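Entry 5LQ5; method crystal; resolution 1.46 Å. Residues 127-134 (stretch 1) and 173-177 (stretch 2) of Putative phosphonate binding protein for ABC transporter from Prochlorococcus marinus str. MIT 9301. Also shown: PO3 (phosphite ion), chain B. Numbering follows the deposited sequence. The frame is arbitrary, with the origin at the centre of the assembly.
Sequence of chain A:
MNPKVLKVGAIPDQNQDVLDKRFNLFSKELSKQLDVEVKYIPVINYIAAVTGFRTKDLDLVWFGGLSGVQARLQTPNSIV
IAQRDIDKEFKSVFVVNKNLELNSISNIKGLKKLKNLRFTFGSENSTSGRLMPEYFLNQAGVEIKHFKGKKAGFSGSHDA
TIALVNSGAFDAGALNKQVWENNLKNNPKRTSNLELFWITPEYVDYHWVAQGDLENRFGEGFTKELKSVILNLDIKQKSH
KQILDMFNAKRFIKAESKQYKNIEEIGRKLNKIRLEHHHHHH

Stretch 1, residues 127-134: TSGRLMPE
Stretch 2, residues 173-177: GALNK

Packing of a helical segment, residues 127-134, against the end of a strand, residues 173-176, beside a bound phosphite. The axes approach to 5.9 Å, with their N-to-C directions 120° apart. Ser128 CA lies 5.0 Å from Asn176 CA, and Gly129 CA 4.3 Å from Leu175 CA. No hydrogen bond crosses the interface; close packing over 200 Å² of buried surface, both sides summed, joins the stretches. The helix opens with a wide pi-type turn, Met132 N donating to Thr127 O at 2.9 Å, and kinks at Pro133, whose ring nitrogen has no hydrogen to give the preceding turn. Gly129 (phi/psi -108/-8) and Arg130 (-145/-62) depart from regular helical values; Leu131 to Glu134 return to them, and Glu134 N reaches Arg130 O at 2.9 Å. The strand is extended through Leu175 (-159/170), then turns at Asn176 (-48/124) into the helix that begins with Lys177.

Ser128 points its CA-to-CB bond toward the strand. Its p rotamer (chi1 69°) places Ser128 OG 3.3 Å from Asn176 CB while the same OG donates to phosphite O1 at 2.7 Å, so one small side chain serves both packing and binding. Ser128 N also donates to phosphite O1, at 2.9 Å. Thr127, out of reach of the strand, takes the m rotamer (chi1 -42°): its N and OG1 each donate to phosphite O2 at 2.8 Å. This pairing of backbone and hydroxyl donors suits a protein named as a phosphonate binding protein.

The backbones come close at Gly129, whose CA lies 4.3 Å from Leu175 CA; an ideal CB there would point sideways and stay 4.0 Å from Ala174 O, so the strand by itself does not demand glycine. Ser128 O approaches Leu175 C to 3.5 Å. Farther along, Pro133, with a C-gamma exo ring, and Ala174 point toward each other's stretches; Pro133 CG meets Ala174 CB at 3.6 Å, an apolar contact in which the short methyl accommodates the ring. Leu175 points away (chi1 68°, p; chi2 145°, between wells), leaving its backbone to face the helix.

Asn176 is set sideways, with chi1 175° (t) and chi2 -38°; its CB packs against Ser128 while its side chain caps a backbone N just past the stretch, a fitting role for asparagine at an N-cap. Arg130 points away from the strand (chi1-chi4 -169°, -87°, 171°, 80°) and curls along its own helix: Arg130 NE donates to Glu134 OE1 at 2.8 Å in a salt bridge, and NH2 reaches the same OE1 at 3.0 Å. Glu134 meets it nearly extended (chi1 -171°, chi2 165°).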

# COMPACT_ATOMS: atom_id res chain seq x y z
N THR A 127 -2.30 -1.41 -5.44
CA THR A 127 -3.73 -1.18 -5.45
C THR A 127 -4.07 0.29 -5.75
O THR A 127 -4.79 0.59 -6.72
CB THR A 127 -4.36 -1.59 -4.09
OG1 THR A 127 -3.77 -2.84 -3.63
CG2 THR A 127 -5.88 -1.75 -4.26
N SER A 128 -3.55 1.17 -4.89
CA SER A 128 -3.80 2.61 -4.97
C SER A 128 -2.97 3.37 -6.01
O SER A 128 -3.32 4.48 -6.40
CB SER A 128 -3.63 3.24 -3.60
OG SER A 128 -2.27 3.24 -3.18
N GLY A 129 -1.91 2.73 -6.47
CA GLY A 129 -1.00 3.33 -7.43
C GLY A 129 -1.08 2.75 -8.82
O GLY A 129 -0.50 3.27 -9.74
N ARG A 130 -1.83 1.66 -8.98
CA ARG A 130 -1.95 1.04 -10.30
C ARG A 130 -3.32 0.45 -10.57
O ARG A 130 -3.98 0.86 -11.52
CB ARG A 130 -0.87 -0.00 -10.55
CG ARG A 130 -0.78 -0.48 -12.00
CD ARG A 130 -1.72 -1.63 -12.30
NE ARG A 130 -1.75 -1.91 -13.74
CZ ARG A 130 -0.83 -2.62 -14.41
NH1 ARG A 130 0.17 -3.21 -13.77
NH2 ARG A 130 -0.92 -2.75 -15.74
N LEU A 131 -3.73 -0.56 -9.79
CA LEU A 131 -4.92 -1.34 -10.11
C LEU A 131 -6.15 -0.44 -10.19
O LEU A 131 -6.88 -0.45 -11.21
CB LEU A 131 -5.14 -2.46 -9.10
CG LEU A 131 -6.26 -3.43 -9.48
CD1 LEU A 131 -5.83 -4.37 -10.61
CD2 LEU A 131 -6.77 -4.21 -8.25
N MET A 132 -6.41 0.28 -9.12
CA MET A 132 -7.61 1.11 -9.08
C MET A 132 -7.51 2.31 -10.04
O MET A 132 -8.45 2.57 -10.77
CB MET A 132 -7.96 1.45 -7.65
CG MET A 132 -8.35 0.20 -6.83
SD MET A 132 -9.60 -0.90 -7.53
CE MET A 132 -10.96 0.26 -7.63
N PRO A 133 -6.35 3.00 -10.09
CA PRO A 133 -6.20 4.04 -11.12
C PRO A 133 -6.48 3.57 -12.54
O PRO A 133 -7.20 4.26 -13.30
CB PRO A 133 -4.75 4.50 -10.92
CG PRO A 133 -4.58 4.41 -9.42
CD PRO A 133 -5.28 3.12 -9.06
N GLU A 134 -5.95 2.40 -12.91
CA GLU A 134 -6.20 1.84 -14.25
C GLU A 134 -7.70 1.52 -14.46
O GLU A 134 -8.26 1.81 -15.53
CB GLU A 134 -5.33 0.61 -14.55
CG GLU A 134 -5.46 0.17 -16.01
CD GLU A 134 -4.40 -0.81 -16.52
OE1 GLU A 134 -3.54 -1.27 -15.75
OE2 GLU A 134 -4.46 -1.14 -17.72
N GLY A 173 0.47 11.40 -12.74
CA GLY A 173 0.54 10.08 -12.11
C GLY A 173 -0.57 9.86 -11.10
O GLY A 173 -1.41 10.74 -10.87
N ALA A 174 -0.62 8.67 -10.54
CA ALA A 174 -1.58 8.28 -9.53
C ALA A 174 -0.94 7.61 -8.36
O ALA A 174 0.01 6.83 -8.52
CB ALA A 174 -2.65 7.37 -10.12
N LEU A 175 -1.48 7.88 -7.18
CA LEU A 175 -0.92 7.33 -5.95
C LEU A 175 -1.91 7.29 -4.79
O LEU A 175 -2.98 7.88 -4.85
CB LEU A 175 0.36 8.07 -5.52
CG LEU A 175 0.15 9.51 -5.08
CD1 LEU A 175 1.13 9.81 -3.96
CD2 LEU A 175 0.31 10.47 -6.25
N ASN A 176 -1.48 6.60 -3.75
CA ASN A 176 -2.07 6.56 -2.40
C ASN A 176 -2.37 7.99 -1.89
O ASN A 176 -1.48 8.83 -1.80
CB ASN A 176 -1.04 5.84 -1.52
CG ASN A 176 -1.38 5.78 -0.06
OD1 ASN A 176 -1.92 6.72 0.51
ND2 ASN A 176 -1.04 4.66 0.58
N LYS A 177 -3.61 8.27 -1.52
CA LYS A 177 -4.02 9.66 -1.13
C LYS A 177 -3.38 10.08 0.21
O LYS A 177 -2.97 11.23 0.38
CB LYS A 177 -5.55 9.77 -1.04
CG LYS A 177 -6.06 11.11 -0.50
CD LYS A 177 -7.55 11.21 -0.76
CE LYS A 177 -8.14 12.55 -0.32
NZ LYS A 177 -8.37 12.56 1.15
P PO3 B . -0.96 -0.32 -2.31
O1 PO3 B . -2.17 0.67 -2.42
O2 PO3 B . -1.25 -1.77 -2.87
O3 PO3 B . 0.32 0.30 -2.93